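Local coordinates for uncharacterized NTF2-like protein (Cytophaga hutchinsonii ATCC 33406, PDB 3F40) that is of unknown function but has an NTF2-like, SnoaL-type fold, a scaffold that in many relatives encloses a ligand-binding or catalytic pocket, at residues 17-22 against 59-64; 39-44 against 104-109; 73-78 against 90-95. One frame throughout, in Å; residues are numbered along the deposited sequence.

Contact 1: 17-22 against 59-64; sequences HALNTE and FKYVVH
Two amide hydrogen bonds fasten the last turn of helix 8-20 to the first residues of strand 60-69. The carboxamide of Asn20 does for Tyr61 what a neighbouring strand would do: OD1 accepts from Tyr61 N at 2.8 Å, and ND2 donates to Tyr61 O at 2.9 Å. The first bond is fairly straight (158° at the hydrogen) and lies in the plane of the Asn20 carbonyl, on a lone pair. The second also meets a lone pair of Tyr61 O, although that oxygen is tilted 21° out of the amide plane of Asn20. Used on both sides, the amide is fixed in its flip. Its OD1 also lies in the plane of the Tyr61 ring, at the edge near CD1.

The charged pair lies beyond the helix end. Lys60, bent at chi2 and chi4, folds its CD and CE along Asn20 O and brings NZ to 2.7 Å from Glu22 OE2, which uses the lone pair turned away from OE1. A Schellman motif ends the helix: Glu22, with positive phi, is the C-prime residue, Glu22 N bonds to Leu19 O and Asn23 N to Ala18 O, and the turn sets Glu22 beside Lys60. In the NTF2-like fold helices pack against a strongly curved sheet; here helix 8-20 meets strand 60-69, which is outermost within the chain.

Water adds a third link. One molecule donates to Leu19 O and Phe59 O, each at 2.8 Å, and accepts from Lys60 NZ at 3.0 Å; NZ also donates to Lys58 O.

The apolar side-chain contact is between two buried residues: Leu19 CD1 approaches Tyr61 CE1 obliquely at 3.8 Å. Phe24 and Ala27 of helix 24-29 touch Leu19 as well.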
loop_
_atom_site.group_PDB
_atom_site.type_symbol
_atom_site.label_atom_id
_atom_site.label_comp_id
_atom_site.label_asym_id
_atom_site.label_seq_id
_atom_site.Cartn_x
_atom_site.Cartn_y
_atom_site.Cartn_z
ATOM N N HIS A 17 17.508 3.021 4.012
ATOM C CA HIS A 17 18.828 2.531 4.469
ATOM C C HIS A 17 19.322 3.298 5.683
ATOM O O HIS A 17 19.894 2.706 6.607
ATOM C CB HIS A 17 19.851 2.629 3.350
ATOM C CG HIS A 17 21.179 2.098 3.739
ATOM N ND1 HIS A 17 21.382 0.764 3.993
ATOM C CD2 HIS A 17 22.359 2.721 3.942
ATOM C CE1 HIS A 17 22.654 0.585 4.322
ATOM N NE2 HIS A 17 23.258 1.753 4.322
ATOM N N ALA A 18 19.118 4.605 5.655
ATOM C CA ALA A 18 19.490 5.430 6.793
ATOM C C ALA A 18 18.728 4.984 8.048
ATOM O O ALA A 18 19.304 4.822 9.126
ATOM C CB ALA A 18 19.293 6.914 6.489
ATOM N N LEU A 19 17.439 4.756 7.956
ATOM C CA LEU A 19 16.697 4.300 9.136
ATOM C C LEU A 19 17.198 2.929 9.599
ATOM O O LEU A 19 17.392 2.674 10.791
ATOM C CB LEU A 19 15.197 4.248 8.834
ATOM C CG LEU A 19 14.509 5.574 8.558
ATOM C CD1 LEU A 19 13.068 5.354 8.125
ATOM C CD2 LEU A 19 14.565 6.490 9.779
ATOM N N ASN A 20 17.436 2.041 8.658
ATOM C CA ASN A 20 17.856 0.674 9.013
ATOM C C ASN A 20 19.209 0.625 9.703
ATOM O O ASN A 20 19.452 -0.241 10.526
ATOM C CB ASN A 20 17.884 -0.242 7.791
ATOM C CG ASN A 20 16.525 -0.803 7.456
ATOM O OD1 ASN A 20 15.629 -0.783 8.292
ATOM N ND2 ASN A 20 16.346 -1.307 6.217
ATOM N N THR A 21 20.049 1.574 9.355
ATOM C CA THR A 21 21.386 1.645 9.938
ATOM C C THR A 21 21.438 2.656 11.071
ATOM O O THR A 21 22.501 3.046 11.551
ATOM C CB THR A 21 22.444 1.967 8.897
ATOM O OG1 THR A 21 22.140 3.207 8.227
ATOM C CG2 THR A 21 22.583 0.769 7.907
ATOM N N GLU A 22 20.264 3.028 11.546
ATOM C CA GLU A 22 20.122 3.944 12.673
ATOM C C GLU A 22 20.960 5.214 12.440
ATOM O O GLU A 22 21.608 5.736 13.362
ATOM C CB GLU A 22 20.408 3.235 14.030
ATOM C CG GLU A 22 19.451 2.081 14.282
ATOM C CD GLU A 22 19.470 1.560 15.751
ATOM O OE1 GLU A 22 20.308 2.049 16.598
ATOM O OE2 GLU A 22 18.656 0.633 16.012
ATOM N N PHE A 59 12.561 1.746 14.243
ATOM C CA PHE A 59 11.906 0.788 13.354
ATOM C C PHE A 59 12.868 0.322 12.277
ATOM O O PHE A 59 13.739 1.058 11.862
ATOM C CB PHE A 59 10.668 1.392 12.663
ATOM C CG PHE A 59 9.559 1.786 13.581
ATOM C CD1 PHE A 59 9.374 1.183 14.811
ATOM C CD2 PHE A 59 8.681 2.752 13.180
ATOM C CE1 PHE A 59 8.294 1.568 15.623
ATOM C CE2 PHE A 59 7.615 3.108 13.994
ATOM C CZ PHE A 59 7.447 2.524 15.202
ATOM N N LYS A 60 12.722 -0.946 11.913
ATOM C CA LYS A 60 13.499 -1.574 10.855
ATOM C C LYS A 60 12.586 -2.062 9.731
ATOM O O LYS A 60 11.480 -2.468 9.978
ATOM C CB LYS A 60 14.336 -2.725 11.404
ATOM C CG LYS A 60 15.294 -2.335 12.511
ATOM C CD LYS A 60 16.332 -1.337 12.035
ATOM C CE LYS A 60 17.341 -0.918 13.115
ATOM N NZ LYS A 60 16.728 -0.193 14.257
ATOM N N TYR A 61 13.088 -2.024 8.493
ATOM C CA TYR A 61 12.286 -2.259 7.296
ATOM C C TYR A 61 12.922 -3.283 6.385
ATOM O O TYR A 61 14.132 -3.209 6.115
ATOM C CB TYR A 61 12.141 -0.945 6.506
ATOM C CG TYR A 61 11.557 0.179 7.317
ATOM C CD1 TYR A 61 12.343 0.892 8.193
ATOM C CD2 TYR A 61 10.218 0.513 7.220
ATOM C CE1 TYR A 61 11.815 1.920 8.972
ATOM C CE2 TYR A 61 9.675 1.537 7.980
ATOM C CZ TYR A 61 10.496 2.233 8.852
ATOM O OH TYR A 61 10.034 3.238 9.677
ATOM N N VAL A 62 12.111 -4.196 5.893
ATOM C CA VAL A 62 12.557 -5.092 4.867
ATOM C C VAL A 62 11.655 -4.848 3.679
ATOM O O VAL A 62 10.456 -5.129 3.730
ATOM C CB VAL A 62 12.481 -6.559 5.281
ATOM C CG1 VAL A 62 12.834 -7.434 4.100
ATOM C CG2 VAL A 62 13.390 -6.857 6.514
ATOM N N VAL A 63 12.258 -4.323 2.620
ATOM C CA VAL A 63 11.515 -3.946 1.426
ATOM C C VAL A 63 11.377 -5.164 0.490
ATOM O O VAL A 63 12.389 -5.765 0.052
ATOM C CB VAL A 63 12.202 -2.794 0.656
ATOM C CG1 VAL A 63 11.422 -2.474 -0.620
ATOM C CG2 VAL A 63 12.345 -1.534 1.517
ATOM N N HIS A 64 10.134 -5.520 0.198
ATOM C CA HIS A 64 9.800 -6.645 -0.687
ATOM C C HIS A 64 9.495 -6.209 -2.101
ATOM O O HIS A 64 9.806 -6.916 -3.052
ATOM C CB HIS A 64 8.637 -7.433 -0.120
ATOM C CG HIS A 64 9.009 -8.155 1.126
ATOM N ND1 HIS A 64 8.406 -7.933 2.340
ATOM C CD2 HIS A 64 9.974 -9.076 1.342
ATOM C CE1 HIS A 64 8.970 -8.710 3.249
ATOM N NE2 HIS A 64 9.929 -9.405 2.670
HETATM O O HOH W 1 15.859 2.378 13.056
#

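Contact 2: 39-44 against 104-109; sequences GPMGHR and VYFDPR
Pro40 packs against both the Phe106 ring and Pro108, and this is the dense part of the contact. Its CG sits 3.6 Å from the centroid of the Phe106 ring and only 8° off the ring normal, a CH-pi contact almost exactly over the centre of the face. CD of Pro40 leans to the CE1 rim of the same ring and reaches Val104 O at 3.4 Å, while CB of Pro40 touches Pro108 CG at 3.8 Å. Phe106 takes the crowded rotamer, CG between the backbone N and the carbonyl carbon (chi1 62°), which turns its ring under the proline. Ile86 and Ala88 of strand 84-95 also touch Phe106.

Packing loosens at Met41, an exposed selenomethionine. Its chain bends at chi3, so CE comes to the edge of Phe106, 3.8 Å from CZ, whereas SE lies 4.2 Å from Pro108 CB. At the subunit interface, the guanidinium of Arg109 grips Asp107 side-on, NE to OD1 and NH2 to OD2. Asp107 OD1 also accepts from Arg109 N in an Asx turn; Asp107 and Arg109 both pack on Pro108 of the second subunit.

Both sides hang on a type I beta turn from Gly39 to Gly42, with Pro40 and Met41 at its centre, closing the hairpin of strands 35-39 and 42-45 at one margin of the NTF2-like sheet.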
loop_
_atom_site.group_PDB
_atom_site.type_symbol
_atom_site.label_atom_id
_atom_site.label_comp_id
_atom_site.label_asym_id
_atom_site.label_seq_id
_atom_site.Cartn_x
_atom_site.Cartn_y
_atom_site.Cartn_z
ATOM N N GLY A 39 -0.197 7.791 9.559
ATOM C CA GLY A 39 -0.246 6.362 9.753
ATOM C C GLY A 39 -1.474 6.001 10.550
ATOM O O GLY A 39 -2.235 6.894 10.979
ATOM N N PRO A 40 -1.663 4.707 10.794
ATOM C CA PRO A 40 -2.848 4.271 11.545
ATOM C C PRO A 40 -2.990 4.909 12.923
ATOM O O PRO A 40 -4.112 5.071 13.465
ATOM C CB PRO A 40 -2.603 2.784 11.727
ATOM C CG PRO A 40 -1.668 2.385 10.704
ATOM C CD PRO A 40 -0.870 3.585 10.275
HETATM N N MSE A 41 -1.868 5.244 13.511
HETATM C CA MSE A 41 -1.837 5.744 14.889
HETATM C C MSE A 41 -1.588 7.241 15.000
HETATM O O MSE A 41 -1.336 7.786 16.080
HETATM C CB MSE A 41 -0.807 4.958 15.665
HETATM C CG MSE A 41 -1.231 3.492 15.861
HETATM SE SE MSE A 41 0.106 2.356 16.594
HETATM C CE MSE A 41 1.330 2.312 15.118
ATOM N N GLY A 42 -1.704 7.933 13.893
ATOM C CA GLY A 42 -1.714 9.365 13.944
ATOM C C GLY A 42 -0.917 10.068 12.905
ATOM O O GLY A 42 -0.553 9.523 11.899
ATOM N N HIS A 43 -0.761 11.322 13.136
ATOM C CA HIS A 43 -0.163 12.254 12.191
ATOM C C HIS A 43 0.923 13.081 12.868
ATOM O O HIS A 43 0.812 13.426 14.039
ATOM C CB HIS A 43 -1.283 13.139 11.672
ATOM C CG HIS A 43 -0.848 14.405 11.045
ATOM N ND1 HIS A 43 -0.263 14.474 9.801
ATOM C CD2 HIS A 43 -0.910 15.670 11.507
ATOM C CE1 HIS A 43 0.007 15.741 9.519
ATOM N NE2 HIS A 43 -0.358 16.480 10.557
ATOM N N ARG A 44 1.977 13.355 12.134
ATOM C CA ARG A 44 3.059 14.256 12.579
ATOM C C ARG A 44 3.327 15.299 11.504
ATOM O O ARG A 44 3.334 15.010 10.322
ATOM C CB ARG A 44 4.351 13.511 12.862
ATOM C CG ARG A 44 4.326 12.469 13.949
ATOM C CD ARG A 44 4.027 13.067 15.279
ATOM N NE ARG A 44 4.000 12.049 16.346
ATOM N N VAL A 104 1.432 5.641 5.587
ATOM C CA VAL A 104 1.700 4.207 5.756
ATOM C C VAL A 104 0.409 3.492 6.149
ATOM O O VAL A 104 -0.386 3.989 6.931
ATOM C CB VAL A 104 2.894 3.959 6.748
ATOM C CG1 VAL A 104 2.570 4.372 8.145
ATOM C CG2 VAL A 104 3.347 2.514 6.675
ATOM N N TYR A 105 0.234 2.336 5.545
ATOM C CA TYR A 105 -0.988 1.536 5.636
ATOM C C TYR A 105 -0.694 0.188 6.260
ATOM O O TYR A 105 0.091 -0.567 5.718
ATOM C CB TYR A 105 -1.592 1.297 4.252
ATOM C CG TYR A 105 -1.935 2.510 3.457
ATOM C CD1 TYR A 105 -0.970 3.176 2.735
ATOM C CD2 TYR A 105 -3.236 2.966 3.397
ATOM C CE1 TYR A 105 -1.298 4.287 1.979
ATOM C CE2 TYR A 105 -3.573 4.043 2.637
ATOM C CZ TYR A 105 -2.585 4.723 1.936
ATOM O OH TYR A 105 -2.919 5.791 1.139
ATOM N N PHE A 106 -1.374 -0.116 7.349
ATOM C CA PHE A 106 -1.276 -1.399 8.005
ATOM C C PHE A 106 -2.304 -1.527 9.104
ATOM O O PHE A 106 -2.891 -0.535 9.525
ATOM C CB PHE A 106 0.134 -1.686 8.570
ATOM C CG PHE A 106 0.618 -0.734 9.648
ATOM C CD1 PHE A 106 1.355 0.370 9.309
ATOM C CD2 PHE A 106 0.426 -1.028 10.998
ATOM C CE1 PHE A 106 1.849 1.214 10.273
ATOM C CE2 PHE A 106 0.909 -0.156 11.954
ATOM C CZ PHE A 106 1.628 0.946 11.584
ATOM N N ASP A 107 -2.498 -2.763 9.548
ATOM C CA ASP A 107 -3.387 -3.059 10.674
ATOM C C ASP A 107 -2.565 -2.978 11.967
ATOM O O ASP A 107 -1.681 -3.809 12.194
ATOM C CB ASP A 107 -3.986 -4.452 10.505
ATOM C CG ASP A 107 -4.796 -4.911 11.696
ATOM O OD1 ASP A 107 -5.021 -4.130 12.638
ATOM O OD2 ASP A 107 -5.193 -6.114 11.647
ATOM N N PRO A 108 -2.780 -1.954 12.807
ATOM C CA PRO A 108 -1.930 -1.809 13.976
ATOM C C PRO A 108 -2.371 -2.611 15.185
ATOM O O PRO A 108 -1.701 -2.569 16.217
ATOM C CB PRO A 108 -2.101 -0.331 14.300
ATOM C CG PRO A 108 -3.582 -0.101 13.974
ATOM C CD PRO A 108 -3.793 -0.904 12.711
ATOM N N ARG A 109 -3.444 -3.384 15.072
ATOM C CA ARG A 109 -3.986 -4.052 16.264
ATOM C C ARG A 109 -2.974 -4.946 17.011
ATOM O O ARG A 109 -2.972 -4.961 18.246
ATOM C CB ARG A 109 -5.280 -4.801 15.947
ATOM C CG ARG A 109 -6.447 -3.903 15.640
ATOM C CD ARG A 109 -7.667 -4.680 15.216
ATOM N NE ARG A 109 -7.389 -5.406 13.983
ATOM C CZ ARG A 109 -8.122 -6.406 13.492
ATOM N NH1 ARG A 109 -9.186 -6.823 14.131
ATOM N NH2 ARG A 109 -7.739 -7.003 12.375
#

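Contact 3: 73-78 against 90-95; sequences VCLIYD and GLYHLE
Four backbone hydrogen bonds join these antiparallel strands. Val73 N to Tyr92 O and Tyr92 N to Val73 O are both 2.8 Å and nearly straight, at 173° and 171°; Leu75 and Gly90 also bond in both directions, a little less straight. Between these pairs lies the non-hydrogen-bonded pair Cys74 and Leu91, where Cys74 CA sends a CA-H...O contact to Gly90 O at 3.2 Å. The strands belong to the hairpin 72-81/84-95 within the curved NTF2-like sheet. Cys74 and Leu91 pack on Phe67 of the second subunit, whereas Leu75 and Tyr92 turn to Ile16 of helix 8-20.

On that helix side two buried phenol hydroxyls satisfy each other tip to tip, Tyr77 OH to Tyr92 OH at 2.7 Å, and either could donate. Tyr77 adopts the crowded rotamer (chi1 50°), which carries its ring across Gly90; OH is 3.5 Å from Gly90 CA, where a beta carbon would clash. A phenylalanine here removes the Tyr77 hydroxyl and would probably leave the buried Tyr92 OH at a desolvation cost. His93 NE2 donates to Glu95 OE2 at 2.8 Å, nearly in the ring plane, and ND1 bonds to Asp72 OD1.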
loop_
_atom_site.group_PDB
_atom_site.type_symbol
_atom_site.label_atom_id
_atom_site.label_comp_id
_atom_site.label_asym_id
_atom_site.label_seq_id
_atom_site.Cartn_x
_atom_site.Cartn_y
_atom_site.Cartn_z
ATOM N N VAL A 73 6.282 7.125 -4.783
ATOM C CA VAL A 73 6.897 5.822 -4.608
ATOM C C VAL A 73 6.108 5.050 -3.573
ATOM O O VAL A 73 5.766 5.581 -2.527
ATOM C CB VAL A 73 8.402 5.942 -4.190
ATOM C CG1 VAL A 73 8.972 4.574 -3.753
ATOM C CG2 VAL A 73 9.201 6.561 -5.324
ATOM N N CYS A 74 5.778 3.804 -3.880
ATOM C CA CYS A 74 5.114 2.947 -2.902
ATOM C C CYS A 74 5.939 1.706 -2.609
ATOM O O CYS A 74 6.273 0.937 -3.506
ATOM C CB CYS A 74 3.705 2.559 -3.369
ATOM S SG CYS A 74 2.665 1.953 -2.009
ATOM N N LEU A 75 6.225 1.516 -1.328
ATOM C CA LEU A 75 6.978 0.368 -0.856
ATOM C C LEU A 75 6.060 -0.625 -0.179
ATOM O O LEU A 75 5.194 -0.252 0.601
ATOM C CB LEU A 75 8.058 0.766 0.163
ATOM C CG LEU A 75 9.095 1.796 -0.313
ATOM C CD1 LEU A 75 10.144 2.069 0.804
ATOM C CD2 LEU A 75 9.777 1.393 -1.581
ATOM N N ILE A 76 6.265 -1.901 -0.471
ATOM C CA ILE A 76 5.680 -3.005 0.242
ATOM C C ILE A 76 6.801 -3.543 1.115
ATOM O O ILE A 76 7.826 -4.004 0.627
ATOM C CB ILE A 76 5.188 -4.102 -0.716
ATOM C CG1 ILE A 76 4.154 -3.553 -1.699
ATOM C CG2 ILE A 76 4.617 -5.295 0.032
ATOM C CD1 ILE A 76 2.904 -2.972 -1.064
ATOM N N TYR A 77 6.615 -3.425 2.421
ATOM C CA TYR A 77 7.665 -3.769 3.344
ATOM C C TYR A 77 7.148 -4.304 4.668
ATOM O O TYR A 77 6.037 -4.024 5.096
ATOM C CB TYR A 77 8.620 -2.587 3.558
ATOM C CG TYR A 77 8.079 -1.183 3.904
ATOM C CD1 TYR A 77 6.793 -0.951 4.348
ATOM C CD2 TYR A 77 8.926 -0.101 3.817
ATOM C CE1 TYR A 77 6.353 0.347 4.637
ATOM C CE2 TYR A 77 8.533 1.185 4.109
ATOM C CZ TYR A 77 7.238 1.414 4.519
ATOM O OH TYR A 77 6.831 2.713 4.821
ATOM N N ASP A 78 8.009 -5.093 5.314
ATOM C CA ASP A 78 7.754 -5.554 6.672
ATOM C C ASP A 78 8.446 -4.553 7.586
ATOM O O ASP A 78 9.627 -4.199 7.369
ATOM C CB ASP A 78 8.278 -6.960 6.903
ATOM C CG ASP A 78 7.476 -8.012 6.189
ATOM O OD1 ASP A 78 6.322 -7.778 5.793
ATOM O OD2 ASP A 78 8.012 -9.125 6.057
ATOM N N GLY A 90 3.848 1.596 2.218
ATOM C CA GLY A 90 4.232 2.976 2.498
ATOM C C GLY A 90 4.241 3.774 1.216
ATOM O O GLY A 90 4.910 3.419 0.246
ATOM N N LEU A 91 3.490 4.876 1.215
ATOM C CA LEU A 91 3.349 5.758 0.065
ATOM C C LEU A 91 4.106 7.058 0.341
ATOM O O LEU A 91 3.756 7.828 1.233
ATOM C CB LEU A 91 1.877 6.051 -0.168
ATOM C CG LEU A 91 1.539 7.028 -1.272
ATOM C CD1 LEU A 91 1.922 6.488 -2.648
ATOM C CD2 LEU A 91 0.039 7.362 -1.201
ATOM N N TYR A 92 5.190 7.257 -0.407
ATOM C CA TYR A 92 6.077 8.399 -0.277
ATOM C C TYR A 92 5.849 9.352 -1.445
ATOM O O TYR A 92 5.888 8.922 -2.613
ATOM C CB TYR A 92 7.552 7.933 -0.276
ATOM C CG TYR A 92 7.914 7.008 0.838
ATOM C CD1 TYR A 92 7.580 5.667 0.796
ATOM C CD2 TYR A 92 8.608 7.454 1.925
ATOM C CE1 TYR A 92 7.858 4.827 1.862
ATOM C CE2 TYR A 92 8.885 6.613 3.006
ATOM C CZ TYR A 92 8.490 5.303 2.972
ATOM O OH TYR A 92 8.732 4.465 4.033
ATOM N N HIS A 93 5.662 10.633 -1.126
ATOM C CA HIS A 93 5.540 11.660 -2.162
ATOM C C HIS A 93 6.819 12.499 -2.155
ATOM O O HIS A 93 7.308 12.854 -1.080
ATOM C CB HIS A 93 4.334 12.563 -1.897
ATOM C CG HIS A 93 4.035 13.500 -3.016
ATOM N ND1 HIS A 93 3.407 13.090 -4.168
ATOM C CD2 HIS A 93 4.267 14.831 -3.150
ATOM C CE1 HIS A 93 3.271 14.133 -4.974
ATOM N NE2 HIS A 93 3.816 15.188 -4.393
ATOM N N LEU A 94 7.310 12.795 -3.340
ATOM C CA LEU A 94 8.555 13.573 -3.504
ATOM C C LEU A 94 8.318 14.765 -4.374
ATOM O O LEU A 94 7.607 14.716 -5.399
ATOM C CB LEU A 94 9.637 12.697 -4.124
ATOM C CG LEU A 94 9.981 11.477 -3.221
ATOM C CD1 LEU A 94 9.247 10.236 -3.695
ATOM C CD2 LEU A 94 11.491 11.206 -3.124
ATOM N N GLU A 95 8.946 15.845 -3.956
ATOM C CA GLU A 95 8.931 17.078 -4.718
ATOM C C GLU A 95 10.231 17.760 -4.464
ATOM O O GLU A 95 10.735 17.794 -3.358
ATOM C CB GLU A 95 7.814 18.013 -4.295
ATOM C CG GLU A 95 6.469 17.425 -4.601
ATOM C CD GLU A 95 5.307 18.362 -4.469
ATOM O OE1 GLU A 95 5.491 19.544 -4.108
ATOM O OE2 GLU A 95 4.185 17.909 -4.776
#

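In the fold
All three contacts draw on one six-stranded mixed sheet. Contacts 1 and 3 touch because strands 60-69 and 72-81 are neighbours: His64 N lies 2.8 Å from Ile76 O and Val62 N 2.9 Å from Asp78 O, both probable hydrogen bonds, and the rings of Tyr61 and Tyr77 meet at about 45°. Contact 3 is nested within the chain loop closed by contact 2, and they meet where Val104 CG2 packs 4.0 Å from Tyr77 OH. Contacts 1 and 2 stay apart, centres about 18 Å from each other. Contacts 2 and 3 both reach the second subunit. In relatives the pocket commonly lies between the helices and the concave sheet; none is assigned here.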